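Local structure of ABC-type transport system, sugar-family extracellular solute-binding protein (Peptoclostridium difficile 630, 6HNI) at residues 26-31 against 89-94; 212-217 against 236-241; 290-295 against 312-317. The protein binds tyrosine between its two lobes as the extracellular lipoprotein of an ABC-type transport system, probably for uptake, and also has adhesive properties. The protein carries 1 engineered substitution. One frame throughout, in Å; residues are numbered along the deposited sequence. Where two conformers were deposited one is given.

Contact 1: residues 26-31 against 89-94. With TYR (tyrosine), chain B.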
ATOM      1  N   ILE A  26     -19.804   3.604  11.620  1.00 15.22           N
ATOM      2  CA  ILE A  26     -18.781   3.325  10.616  1.00 14.28           C
ATOM      3  C   ILE A  26     -17.861   2.272  11.221  1.00 13.85           C
ATOM      4  O   ILE A  26     -17.376   2.406  12.303  1.00 17.03           O
ATOM      5  CB  ILE A  26     -17.973   4.590  10.261  1.00 14.73           C
ATOM      6  CG1 ILE A  26     -18.896   5.722   9.746  1.00 18.46           C
ATOM      7  CG2 ILE A  26     -16.826   4.223   9.315  1.00 17.14           C
ATOM      8  CD1 ILE A  26     -18.119   6.991   9.502  1.00 23.15           C
ATOM      9  N   GLY A  27     -17.609   1.228  10.437  1.00 12.01           N
ATOM     10  CA  GLY A  27     -16.562   0.235  10.781  1.00 11.86           C
ATOM     11  C   GLY A  27     -15.326   0.470   9.940  1.00 12.50           C
ATOM     12  O   GLY A  27     -15.458   0.615   8.718  1.00 14.79           O
ATOM     13  N   ILE A  28     -14.164   0.537  10.614  1.00 11.38           N
ATOM     14  CA  ILE A  28     -12.894   0.636   9.880  1.00 11.55           C
ATOM     15  C   ILE A  28     -12.164  -0.702  10.104  1.00 11.73           C
ATOM     16  O   ILE A  28     -11.977  -1.103  11.216  1.00 12.58           O
ATOM     17  CB  ILE A  28     -12.015   1.767  10.390  1.00 11.43           C
ATOM     18  CG1 ILE A  28     -12.732   3.149  10.310  1.00 12.78           C
ATOM     19  CG2 ILE A  28     -10.692   1.774   9.613  1.00 11.54           C
ATOM     20  CD1 ILE A  28     -11.887   4.337  10.679  1.00 13.93           C
ATOM     21  N   THR A  29     -11.857  -1.322   8.977  1.00 10.93           N
ATOM     22  CA  THR A  29     -11.117  -2.635   9.003  1.00 11.16           C
ATOM     23  C   THR A  29      -9.777  -2.407   8.331  1.00 10.60           C
ATOM     24  O   THR A  29      -9.689  -2.099   7.158  1.00 12.88           O
ATOM     25  CB  THR A  29     -11.968  -3.745   8.385  1.00 11.40           C
ATOM     26  OG1 THR A  29     -11.136  -4.962   8.335  1.00 12.89           O
ATOM     27  CG2 THR A  29     -12.453  -3.511   7.003  1.00 12.36           C
ATOM     28  N   GLN A  30      -8.728  -2.550   9.143  1.00 11.44           N
ATOM     29  CA  GLN A  30      -7.360  -2.330   8.681  1.00 11.38           C
ATOM     30  C   GLN A  30      -6.542  -3.639   8.844  1.00 12.43           C
ATOM     31  O   GLN A  30      -6.615  -4.267   9.877  1.00 13.07           O
ATOM     32  CB  GLN A  30      -6.710  -1.222   9.496  1.00 12.33           C
ATOM     33  CG  GLN A  30      -5.333  -0.810   9.033  1.00 13.14           C
ATOM     34  CD  GLN A  30      -4.732   0.360   9.794  1.00 12.05           C
ATOM     35  OE1 GLN A  30      -5.457   1.319  10.157  1.00 15.46           O
ATOM     36  NE2 GLN A  30      -3.412   0.369   9.971  1.00 14.47           N
ATOM     37  N   LEU A  31      -5.792  -4.014   7.811  1.00 11.21           N
ATOM     38  CA  LEU A  31      -5.073  -5.308   7.893  1.00 11.05           C
ATOM     39  C   LEU A  31      -4.059  -5.394   9.043  1.00 11.98           C
ATOM     40  O   LEU A  31      -4.016  -6.400   9.776  1.00 13.26           O
ATOM     41  CB  LEU A  31      -4.415  -5.550   6.548  1.00 10.65           C
ATOM     42  CG  LEU A  31      -3.481  -6.776   6.464  1.00 11.60           C
ATOM     43  CD1 LEU A  31      -4.305  -8.009   6.707  1.00 12.26           C
ATOM     44  CD2 LEU A  31      -2.834  -6.732   5.104  1.00 14.09           C
ATOM     45  N   PHE A  89     -15.177   1.147   6.034  1.00 11.54           N
ATOM     46  CA  PHE A  89     -13.959   1.670   5.416  1.00 10.23           C
ATOM     47  C   PHE A  89     -12.887   0.554   5.569  1.00  9.90           C
ATOM     48  O   PHE A  89     -12.536   0.177   6.671  1.00 10.70           O
ATOM     49  CB  PHE A  89     -13.527   2.932   6.161  1.00 11.53           C
ATOM     50  CG  PHE A  89     -12.200   3.530   5.743  1.00 11.96           C
ATOM     51  CD1 PHE A  89     -11.808   3.604   4.405  1.00 12.25           C
ATOM     52  CD2 PHE A  89     -11.373   4.059   6.698  1.00 12.55           C
ATOM     53  CE1 PHE A  89     -10.539   4.146   4.081  1.00 13.39           C
ATOM     54  CE2 PHE A  89     -10.145   4.617   6.375  1.00 13.10           C
ATOM     55  CZ  PHE A  89      -9.770   4.670   5.047  1.00 13.26           C
ATOM     56  N   ALA A  90     -12.447   0.103   4.393  1.00  9.87           N
ATOM     57  CA  ALA A  90     -11.475  -1.064   4.340  1.00  9.86           C
ATOM     58  C   ALA A  90     -10.135  -0.572   3.791  1.00 10.40           C
ATOM     59  O   ALA A  90     -10.043   0.012   2.703  1.00 12.33           O
ATOM     60  CB  ALA A  90     -12.060  -2.195   3.484  1.00 12.05           C
ATOM     61  N   ILE A  91      -9.074  -0.903   4.555  1.00  9.88           N
ATOM     62  CA  ILE A  91      -7.756  -0.417   4.283  1.00  9.55           C
ATOM     63  C   ILE A  91      -6.907  -1.652   3.946  1.00  9.92           C
ATOM     64  O   ILE A  91      -6.613  -2.433   4.845  1.00 12.01           O
ATOM     65  CB  ILE A  91      -7.158   0.333   5.491  1.00 10.23           C
ATOM     66  CG1 ILE A  91      -8.066   1.531   5.906  1.00 11.85           C
ATOM     67  CG2 ILE A  91      -5.738   0.778   5.236  1.00 10.19           C
ATOM     68  CD1 ILE A  91      -7.615   2.084   7.225  1.00 13.80           C
ATOM     69  N   SER A  92      -6.516  -1.682   2.668  1.00  9.96           N
ATOM     70  CA  SER A  92      -5.741  -2.781   1.986  1.00 10.12           C
ATOM     71  C   SER A  92      -6.649  -3.708   1.229  1.00 10.93           C
ATOM     72  O   SER A  92      -7.824  -3.926   1.541  1.00 12.49           O
ATOM     73  CB  SER A  92      -4.857  -3.595   2.941  1.00 11.59           C
ATOM     74  OG  SER A  92      -5.604  -4.606   3.588  1.00 12.86           O
ATOM     75  N   THR A  93      -6.010  -4.436   0.262  1.00 11.17           N
ATOM     76  CA  THR A  93      -6.702  -5.410  -0.544  1.00 11.19           C
ATOM     77  C   THR A  93      -7.308  -6.535   0.295  1.00 11.72           C
ATOM     78  O   THR A  93      -8.458  -6.879   0.120  1.00 12.76           O
ATOM     79  CB  THR A  93      -5.859  -5.891  -1.732  1.00 11.29           C
ATOM     80  OG1 THR A  93      -5.591  -4.813  -2.605  1.00 12.58           O
ATOM     81  CG2 THR A  93      -6.534  -7.003  -2.493  1.00 13.66           C
ATOM     82  N   PRO A  94      -6.492  -7.216   1.138  1.00 12.22           N
ATOM     83  CA  PRO A  94      -7.099  -8.268   1.960  1.00 12.62           C
ATOM     84  C   PRO A  94      -8.296  -7.830   2.826  1.00 12.01           C
ATOM     85  O   PRO A  94      -9.310  -8.558   2.911  1.00 12.71           O
ATOM     86  CB  PRO A  94      -5.911  -8.814   2.781  1.00 13.55           C
ATOM     87  CG  PRO A  94      -4.702  -8.419   1.996  1.00 14.52           C
ATOM     88  CD  PRO A  94      -5.064  -7.070   1.413  1.00 11.94           C
TER
HETATM   89  N   TYR B 401      -1.295  -1.825  -2.076  1.00 10.93           N
HETATM   90  CA  TYR B 401      -1.534  -2.722  -0.932  1.00 10.93           C
HETATM   91  C   TYR B 401      -2.844  -3.467  -1.135  1.00 11.51           C
HETATM   92  O   TYR B 401      -3.279  -4.139  -0.207  1.00 11.91           O
HETATM   93  CB  TYR B 401      -1.378  -2.012   0.428  1.00 10.40           C
HETATM   94  CG  TYR B 401       0.019  -1.551   0.682  1.00  9.31           C
HETATM   95  CD1 TYR B 401       1.053  -2.513   0.872  1.00 10.39           C
HETATM   96  CD2 TYR B 401       0.399  -0.242   0.678  1.00 11.24           C
HETATM   97  CE1 TYR B 401       2.353  -2.107   1.024  1.00 11.71           C
HETATM   98  CE2 TYR B 401       1.700   0.182   0.833  1.00 10.99           C
HETATM   99  CZ  TYR B 401       2.717  -0.787   1.005  1.00 11.01           C
HETATM  100  OH  TYR B 401       4.029  -0.384   1.152  1.00 12.96           O
HETATM  101  OXT TYR B 401      -3.382  -3.469  -2.223  1.00 11.69           O

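Contact 2: residues 212-217 against 236-241. With TYR (tyrosine), chain B.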
ATOM      1  N   LEU A 212      16.979  -4.348  -5.088  1.00 11.57           N
ATOM      2  CA  LEU A 212      15.691  -4.945  -4.683  1.00 10.55           C
ATOM      3  C   LEU A 212      14.588  -3.915  -4.907  1.00 10.79           C
ATOM      4  O   LEU A 212      14.785  -2.750  -4.519  1.00 13.69           O
ATOM      5  CB  LEU A 212      15.690  -5.310  -3.257  1.00 11.30           C
ATOM      6  CG  LEU A 212      14.513  -6.151  -2.805  1.00 12.61           C
ATOM      7  CD1 LEU A 212      14.517  -7.573  -3.303  1.00 14.45           C
ATOM      8  CD2 LEU A 212      14.423  -6.141  -1.292  1.00 14.65           C
ATOM      9  N   TYR A 213      13.530  -4.351  -5.555  1.00 10.69           N
ATOM     10  CA  TYR A 213      12.294  -3.502  -5.657  1.00 10.66           C
ATOM     11  C   TYR A 213      11.252  -4.054  -4.696  1.00 11.70           C
ATOM     12  O   TYR A 213      10.958  -5.252  -4.702  1.00 13.19           O
ATOM     13  CB  TYR A 213      11.787  -3.524  -7.077  1.00 11.63           C
ATOM     14  CG  TYR A 213      10.543  -2.646  -7.283  1.00 12.20           C
ATOM     15  CD1 TYR A 213      10.656  -1.280  -7.407  1.00 13.58           C
ATOM     16  CD2 TYR A 213       9.258  -3.181  -7.325  1.00 13.07           C
ATOM     17  CE1 TYR A 213       9.500  -0.486  -7.548  1.00 15.02           C
ATOM     18  CE2 TYR A 213       8.142  -2.375  -7.494  1.00 12.97           C
ATOM     19  CZ  TYR A 213       8.324  -1.056  -7.645  1.00 12.46           C
ATOM     20  OH  TYR A 213       7.154  -0.254  -7.785  1.00 14.14           O
ATOM     21  N   VAL A 214      10.667  -3.165  -3.885  1.00 12.19           N
ATOM     22  CA  VAL A 214       9.618  -3.559  -2.948  1.00 11.51           C
ATOM     23  C   VAL A 214       8.280  -3.016  -3.446  1.00 11.21           C
ATOM     24  O   VAL A 214       8.017  -1.790  -3.329  1.00 13.28           O
ATOM     25  CB  VAL A 214       9.955  -3.128  -1.533  1.00 11.75           C
ATOM     26  CG1 VAL A 214       8.835  -3.493  -0.555  1.00 11.57           C
ATOM     27  CG2 VAL A 214      11.293  -3.731  -1.077  1.00 13.30           C
ATOM     28  N   PRO A 215       7.433  -3.873  -3.975  1.00 11.14           N
ATOM     29  CA  PRO A 215       6.077  -3.430  -4.355  1.00 12.11           C
ATOM     30  C   PRO A 215       5.268  -3.121  -3.096  1.00 11.39           C
ATOM     31  O   PRO A 215       5.715  -3.257  -1.979  1.00 12.07           O
ATOM     32  CB  PRO A 215       5.490  -4.640  -5.095  1.00 13.11           C
ATOM     33  CG  PRO A 215       6.414  -5.754  -4.879  1.00 16.62           C
ATOM     34  CD  PRO A 215       7.561  -5.352  -4.040  1.00 14.04           C
ATOM     35  N   THR A 216       4.042  -2.616  -3.341  1.00 10.98           N
ATOM     36  CA  THR A 216       3.097  -2.429  -2.229  1.00 11.20           C
ATOM     37  C   THR A 216       2.436  -3.744  -1.799  1.00 11.75           C
ATOM     38  O   THR A 216       1.312  -4.064  -2.121  1.00 13.20           O
ATOM     39  CB  THR A 216       2.054  -1.305  -2.528  1.00 11.55           C
ATOM     40  OG1 THR A 216       1.228  -1.661  -3.588  1.00 12.82           O
ATOM     41  CG2 THR A 216       2.791   0.004  -2.760  1.00 12.20           C
ATOM     42  N   ASP A 217       3.315  -4.586  -1.196  1.00 12.29           N
ATOM     43  CA  ASP A 217       3.027  -5.865  -0.650  1.00  9.78           C
ATOM     44  C   ASP A 217       2.988  -5.763   0.884  1.00 10.94           C
ATOM     45  O   ASP A 217       3.914  -5.276   1.510  1.00 12.02           O
ATOM     46  CB  ASP A 217       4.214  -6.804  -1.040  1.00 10.85           C
ATOM     47  CG  ASP A 217       3.997  -8.221  -0.571  1.00 12.51           C
ATOM     48  OD1 ASP A 217       4.291  -8.565   0.599  1.00 15.14           O
ATOM     49  OD2 ASP A 217       3.522  -9.009  -1.407  1.00 17.27           O
ATOM     50  N   ILE A 236      23.134  -3.873  -0.969  1.00 15.35           N
ATOM     51  CA  ILE A 236      22.071  -3.922  -1.988  0.50 14.84           C
ATOM     52  C   ILE A 236      21.133  -2.736  -1.758  1.00 15.13           C
ATOM     53  O   ILE A 236      20.496  -2.682  -0.700  1.00 16.20           O
ATOM     54  CB  ILE A 236      21.249  -5.244  -1.920  0.50 15.50           C
ATOM     55  CG1 ILE A 236      22.154  -6.496  -2.090  0.50 16.09           C
ATOM     56  CG2 ILE A 236      20.160  -5.294  -3.002  0.50 17.73           C
ATOM     57  CD1 ILE A 236      21.422  -7.804  -1.832  0.50 17.35           C
ATOM     58  N   PRO A 237      21.052  -1.801  -2.744  1.00 13.78           N
ATOM     59  CA  PRO A 237      20.021  -0.717  -2.639  1.00 14.51           C
ATOM     60  C   PRO A 237      18.634  -1.312  -2.764  1.00 14.51           C
ATOM     61  O   PRO A 237      18.365  -2.186  -3.599  1.00 15.42           O
ATOM     62  CB  PRO A 237      20.346   0.202  -3.811  1.00 15.91           C
ATOM     63  CG  PRO A 237      21.628  -0.288  -4.418  1.00 18.87           C
ATOM     64  CD  PRO A 237      21.882  -1.677  -3.963  1.00 15.15           C
ATOM     65  N   VAL A 238      17.747  -0.821  -1.912  1.00 14.21           N
ATOM     66  CA  VAL A 238      16.338  -1.201  -1.952  1.00 12.69           C
ATOM     67  C   VAL A 238      15.440   0.028  -2.332  1.00 11.12           C
ATOM     68  O   VAL A 238      15.468   1.029  -1.628  1.00 13.34           O
ATOM     69  CB  VAL A 238      15.899  -1.728  -0.578  1.00 13.73           C
ATOM     70  CG1 VAL A 238      14.472  -2.160  -0.627  1.00 14.75           C
ATOM     71  CG2 VAL A 238      16.787  -2.904  -0.141  1.00 14.32           C
ATOM     72  N   ILE A 239      14.788  -0.112  -3.456  1.00 12.45           N
ATOM     73  CA  ILE A 239      13.808   0.908  -3.920  1.00 12.59           C
ATOM     74  C   ILE A 239      12.460   0.351  -3.570  1.00 12.23           C
ATOM     75  O   ILE A 239      12.047  -0.705  -4.008  1.00 14.66           O
ATOM     76  CB  ILE A 239      13.930   1.120  -5.434  1.00 13.91           C
ATOM     77  CG1 ILE A 239      15.318   1.616  -5.833  1.00 16.62           C
ATOM     78  CG2 ILE A 239      12.846   2.065  -5.909  1.00 13.78           C
ATOM     79  CD1 ILE A 239      15.847   2.791  -5.089  1.00 21.09           C
ATOM     80  N   ALA A 240      11.675   1.174  -2.841  1.00 11.24           N
ATOM     81  CA  ALA A 240      10.298   0.791  -2.521  1.00 11.23           C
ATOM     82  C   ALA A 240       9.315   1.613  -3.330  1.00 11.16           C
ATOM     83  O   ALA A 240       9.634   2.742  -3.756  1.00 13.20           O
ATOM     84  CB  ALA A 240      10.014   0.993  -1.046  1.00 12.76           C
ATOM     85  N   ALA A 241       8.119   1.081  -3.478  1.00 11.76           N
ATOM     86  CA  ALA A 241       7.031   1.777  -4.198  1.00 11.66           C
ATOM     87  C   ALA A 241       6.493   3.009  -3.477  1.00 11.65           C
ATOM     88  O   ALA A 241       5.959   3.880  -4.157  1.00 13.42           O
ATOM     89  CB  ALA A 241       5.910   0.816  -4.468  1.00 12.54           C
TER
HETATM   90  N   TYR B 401      -1.295  -1.825  -2.076  1.00 10.93           N
HETATM   91  CA  TYR B 401      -1.534  -2.722  -0.932  1.00 10.93           C
HETATM   92  C   TYR B 401      -2.844  -3.467  -1.135  1.00 11.51           C
HETATM   93  O   TYR B 401      -3.279  -4.139  -0.207  1.00 11.91           O
HETATM   94  CB  TYR B 401      -1.378  -2.012   0.428  1.00 10.40           C
HETATM   95  CG  TYR B 401       0.019  -1.551   0.682  1.00  9.31           C
HETATM   96  CD1 TYR B 401       1.053  -2.513   0.872  1.00 10.39           C
HETATM   97  CD2 TYR B 401       0.399  -0.242   0.678  1.00 11.24           C
HETATM   98  CE1 TYR B 401       2.353  -2.107   1.024  1.00 11.71           C
HETATM   99  CE2 TYR B 401       1.700   0.182   0.833  1.00 10.99           C
HETATM  100  CZ  TYR B 401       2.717  -0.787   1.005  1.00 11.01           C
HETATM  101  OH  TYR B 401       4.029  -0.384   1.152  1.00 12.96           O
HETATM  102  OXT TYR B 401      -3.382  -3.469  -2.223  1.00 11.69           O

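Contact 3: residues 290-295 against 312-317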
ATOM      1  N   ASP A 290       6.406  11.939  -4.822  1.00 14.55           N
ATOM      2  CA  ASP A 290       7.513  12.679  -4.224  1.00 15.08           C
ATOM      3  C   ASP A 290       8.634  11.729  -3.940  1.00 15.62           C
ATOM      4  O   ASP A 290       8.392  10.569  -3.539  1.00 16.43           O
ATOM      5  CB  ASP A 290       7.106  13.371  -2.932  1.00 16.56           C
ATOM      6  CG  ASP A 290       6.176  14.590  -3.203  1.00 23.70           C
ATOM      7  OD1 ASP A 290       6.704  15.656  -3.554  1.00 35.26           O
ATOM      8  OD2 ASP A 290       4.936  14.476  -3.089  1.00 35.52           O
ATOM      9  N   ILE A 291       9.859  12.208  -4.189  1.00 16.39           N
ATOM     10  CA  ILE A 291      11.035  11.370  -3.947  1.00 14.50           C
ATOM     11  C   ILE A 291      11.486  11.557  -2.498  1.00 14.66           C
ATOM     12  O   ILE A 291      11.732  12.691  -2.038  1.00 17.81           O
ATOM     13  CB  ILE A 291      12.208  11.686  -4.904  1.00 14.63           C
ATOM     14  CG1 ILE A 291      11.806  11.541  -6.359  1.00 17.46           C
ATOM     15  CG2 ILE A 291      13.447  10.778  -4.611  1.00 13.80           C
ATOM     16  CD1 ILE A 291      12.802  12.106  -7.338  1.00 20.54           C
ATOM     17  N   ILE A 292      11.553  10.436  -1.765  1.00 13.81           N
ATOM     18  CA  ILE A 292      11.956  10.419  -0.369  1.00 14.02           C
ATOM     19  C   ILE A 292      13.058   9.334  -0.244  1.00 13.40           C
ATOM     20  O   ILE A 292      12.943   8.211  -0.768  1.00 16.05           O
ATOM     21  CB  ILE A 292      10.753  10.146   0.582  1.00 14.90           C
ATOM     22  CG1 ILE A 292       9.746  11.324   0.499  1.00 17.11           C
ATOM     23  CG2 ILE A 292      11.234   9.929   2.009  1.00 17.30           C
ATOM     24  CD1 ILE A 292       8.466  11.122   1.298  1.00 20.99           C
ATOM     25  N   VAL A 293      14.128   9.730   0.444  1.00 14.81           N
ATOM     26  CA  VAL A 293      15.321   8.925   0.610  1.00 15.66           C
ATOM     27  C   VAL A 293      15.641   8.848   2.109  1.00 15.90           C
ATOM     28  O   VAL A 293      15.515   9.818   2.834  1.00 17.56           O
ATOM     29  CB  VAL A 293      16.496   9.551  -0.147  1.00 17.26           C
ATOM     30  CG1 VAL A 293      17.823   8.869   0.208  1.00 17.04           C
ATOM     31  CG2 VAL A 293      16.243   9.510  -1.637  1.00 18.27           C
ATOM     32  N   ASN A 294      16.072   7.676   2.559  1.00 15.97           N
ATOM     33  CA  ASN A 294      16.468   7.465   3.913  1.00 16.25           C
ATOM     34  C   ASN A 294      17.928   7.819   3.944  1.00 16.11           C
ATOM     35  O   ASN A 294      18.784   7.068   3.434  1.00 18.16           O
ATOM     36  CB  ASN A 294      16.153   6.030   4.371  1.00 15.58           C
ATOM     37  CG  ASN A 294      16.534   5.771   5.828  1.00 16.81           C
ATOM     38  OD1 ASN A 294      17.608   6.161   6.269  1.00 18.65           O
ATOM     39  ND2 ASN A 294      15.641   5.120   6.582  1.00 18.35           N
ATOM     40  N   GLU A 295      18.268   8.947   4.573  1.00 20.51           N
ATOM     41  CA  GLU A 295      19.663   9.418   4.596  0.50 21.16           C
ATOM     42  C   GLU A 295      20.596   8.510   5.397  1.00 20.19           C
ATOM     43  O   GLU A 295      21.795   8.527   5.182  1.00 24.95           O
ATOM     44  CB  GLU A 295      19.775  10.874   5.099  0.50 24.51           C
ATOM     45  CG  GLU A 295      19.430  11.130   6.561  0.50 24.86           C
ATOM     46  CD  GLU A 295      19.765  12.567   6.996  0.50 29.07           C
ATOM     47  OE1 GLU A 295      20.702  12.764   7.794  0.50 30.00           O
ATOM     48  OE2 GLU A 295      19.099  13.518   6.540  0.50 26.26           O
ATOM     49  N   SER A 312      13.569  14.775  -0.626  1.00 20.91           N
ATOM     50  CA  SER A 312      13.441  14.974   0.826  0.50 22.88           C
ATOM     51  C   SER A 312      14.059  13.775   1.546  1.00 20.18           C
ATOM     52  O   SER A 312      14.015  12.653   1.006  1.00 23.76           O
ATOM     53  CB  SER A 312      11.966  15.101   1.224  0.50 21.63           C
ATOM     54  OG  SER A 312      11.372  16.279   0.695  0.50 25.73           O
ATOM     55  N   TYR A 313      14.616  14.018   2.731  1.00 24.93           N
ATOM     56  CA  TYR A 313      15.276  12.945   3.478  1.00 19.63           C
ATOM     57  C   TYR A 313      14.546  12.645   4.773  1.00 20.98           C
ATOM     58  O   TYR A 313      13.980  13.548   5.427  1.00 26.81           O
ATOM     59  CB  TYR A 313      16.731  13.322   3.767  1.00 22.59           C
ATOM     60  CG  TYR A 313      17.535  13.402   2.483  1.00 20.09           C
ATOM     61  CD1 TYR A 313      18.010  12.243   1.874  1.00 25.48           C
ATOM     62  CD2 TYR A 313      17.746  14.607   1.844  1.00 15.96           C
ATOM     63  CE1 TYR A 313      18.720  12.297   0.676  1.00 26.25           C
ATOM     64  CE2 TYR A 313      18.447  14.688   0.661  1.00 23.34           C
ATOM     65  CZ  TYR A 313      18.929  13.525   0.072  1.00 30.03           C
ATOM     66  OH  TYR A 313      19.609  13.578  -1.107  1.00 34.42           O
ATOM     67  N   VAL A 314      14.553  11.355   5.085  1.00 20.82           N
ATOM     68  CA  VAL A 314      14.014  10.804   6.324  1.00 16.29           C
ATOM     69  C   VAL A 314      15.138  10.039   7.042  1.00 20.12           C
ATOM     70  O   VAL A 314      16.122   9.600   6.415  1.00 22.19           O
ATOM     71  CB  VAL A 314      12.767   9.927   6.143  1.00 17.83           C
ATOM     72  CG1 VAL A 314      11.555  10.736   5.598  1.00 16.82           C
ATOM     73  CG2 VAL A 314      13.033   8.707   5.275  1.00 18.06           C
ATOM     74  N   LYS A 315      14.935   9.822   8.337  1.00 23.47           N
ATOM     75  CA  LYS A 315      15.855   9.018   9.160  1.00 25.12           C
ATOM     76  C   LYS A 315      15.062   7.872   9.684  1.00 27.05           C
ATOM     77  O   LYS A 315      13.849   7.967   9.782  1.00 35.27           O
ATOM     78  CB  LYS A 315      16.430   9.857  10.279  1.00 31.21           C
ATOM     79  CG  LYS A 315      17.312  10.963   9.728  1.00 35.81           C
ATOM     80  CD  LYS A 315      17.850  11.824  10.842  1.00 43.72           C
ATOM     81  CE  LYS A 315      19.087  12.575  10.394  1.00 49.80           C
ATOM     82  NZ  LYS A 315      19.688  13.361  11.503  1.00 55.83           N
ATOM     83  N   THR A 316      15.727   6.774   9.995  1.00 29.02           N
ATOM     84  CA  THR A 316      15.022   5.526  10.318  1.00 32.19           C
ATOM     85  C   THR A 316      14.072   5.623  11.518  1.00 38.34           C
ATOM     86  O   THR A 316      14.470   6.092  12.590  1.00 43.38           O
ATOM     87  CB  THR A 316      16.011   4.369  10.479  1.00 31.88           C
ATOM     88  OG1 THR A 316      16.669   4.187   9.228  1.00 31.16           O
ATOM     89  CG2 THR A 316      15.283   3.046  10.857  1.00 37.13           C
ATOM     90  N   LYS A 317      12.821   5.168  11.298  1.00 46.76           N
ATOM     91  CA  LYS A 317      11.735   5.164  12.308  1.00 45.45           C
ATOM     92  C   LYS A 317      12.028   4.198  13.449  1.00 49.55           C
ATOM     93  O   LYS A 317      12.499   4.609  14.513  1.00 65.02           O
ATOM     94  CB  LYS A 317      10.402   4.764  11.659  1.00 47.62           C
TER
HETATM   95  O   HOH W   1      10.173  14.858  -1.520  1.00 24.78           O

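Contact 1: residues 26-31 against 89-94
The strand ends of 26-31 and 89-94 run parallel, 4.8 Å apart between axes, and their side chains pack in register on both faces of the sheet. On the face of Ile28, Phe89, Gln30 and Ile91, the Phe89 ring leans alongside Ile28, whose CG1 meets the ring edge in plane while its CG2 sits 3.8 Å from Phe89 CD2. Ile91 CG1 covers one face of that ring, toward the rim. The tip of Ile91 fills the dip between Ile28 and Gln30, with CD1 3.9 Å from Ile28 CG2 and also against OE1 of the extended Gln30; the Gln30 amide is held by Asp38. On the other face, the Thr29 methyl lies 3.8 Å from Ala90 CB, and helices 70-82 and 93-102 pack there. Nearly straight bonds join the backbones: Phe89 N to Gly27 O and Thr29 N to Phe89 O, both 2.8 Å, then Ile91 N to Thr29 O. Past the strands, Leu31 CB nestles against Ser92 OG, which is hydrogen-bonded to Ser95, and Leu31 CD2 reaches Pro94 CG. A helix starts at the N-cap Ser92, where Thr93 N gives a 2.8 Å bond to O of the bound tyrosine and Thr93 OG1 one of 2.6 Å to its OXT. Parallel strands leading into a helix start that receives the ligand's carboxylate are consistent with this family's periplasmic binding protein fold.

Contact 2: residues 212-217 against 236-241
Four backbone hydrogen bonds tie 212-217 to 236-241 in parallel register: Leu212 N to Pro237 O, Ile239 N to Leu212 O, Val214 N to Ile239 O and Ala241 N to Val214 O. The last is the most bent, 147° at the hydrogen. Apolar contacts fill both faces. On one, Leu212 and Val238 point the same way, and Val238 CG1 crosses obliquely to Val214 CG2 at 3.6 Å; helices 198-205 and 224-233 cover this side. On the other, Tyr213, with CG anti to the backbone N (chi1 -178°), reaches along 239-241, its ring near Ile239 and its OH 3.7 Å from Ala241 CB. Thr216 CG2 lies 3.6 Å from Ala241 CB. Strand 238-240 is an edge of a four-stranded parallel sheet, and the intervening helices make the pair a beta-alpha-beta crossover of a Rossmann-like lobe. Polar contacts gather just past the C-terminal end of strand 212-214. Thr216, centre of an inverse gamma turn, has OG1 between backbone N and carbonyl carbon (chi1 65°), where it accepts a 2.9 Å bond from N of the bound tyrosine and is bonded to Gln172. Asp217 N-caps the following helix through Val220 N, and Ser169 and Asn163 hold its other carboxylate oxygen.

Contact 3: residues 290-295 against 312-317
Strands 290-294 and 312-314 lie parallel but twisted, 36° between their short axes, and the packing is closest around Val293. CG1 of Val293 meets the edge of the Tyr313 ring, 3.6 Å from CE1, the two side chains lying alongside and pointing the same way. On the opposite face Ile292 CG2 touches Val314 CG1 at 3.7 Å, the side chains crossing at about a right angle. Between these faces run the backbone bonds Val293 N to Ser312 O, Val314 N to Val293 O (2.9 Å) and Glu295 N to Val314 O; the last carries the pairing into the first turn of the helix. Asn294, with CG anti to its backbone N (chi1 -179°), is gripped at both ends of its amide: ND2 gives an in-plane bond of 3.0 Å to Thr316 OG1 and another to Val246 O, while OD1 caps Ile297 N. The looser, solvent side begins with Ser312, whose N bonds Ile291 O and whose OG shares a water with that carbonyl. At the far end Lys315 lays its extended chain obliquely across Glu295, CE 3.1 Å from OE1, but the salt bridge from NZ is long at 3.9 Å. Lys305 forms a cation-pi contact with Tyr313. The pair frames the beta-alpha-beta unit around helix 295-300, with antiparallel strand 252-255 flanking 290-294 and helix 243-247 on the Ile292 and Val314 side.

Contacts 1, 2 and 3 follow one another along the chain. Contact 1 lies in the five-stranded parallel sheet and contact 2 in the four-stranded one, on opposite sides of the chain's centre, their centres about 24 Å apart. Both touch the bound tyrosine, contact 1 at its carboxylate and contact 2 at its amino group, so the ligand bridges the two lobes, as befits a closed binding protein. Contact 3 belongs to the three-stranded mixed sheet, centred about 14 Å from contact 2 and about 27 Å from contact 1. Its Ile292 side chain remains about 12 Å from the tyrosine; helix 243-247, which begins just after contact 2, packs against Ile292 and Val314.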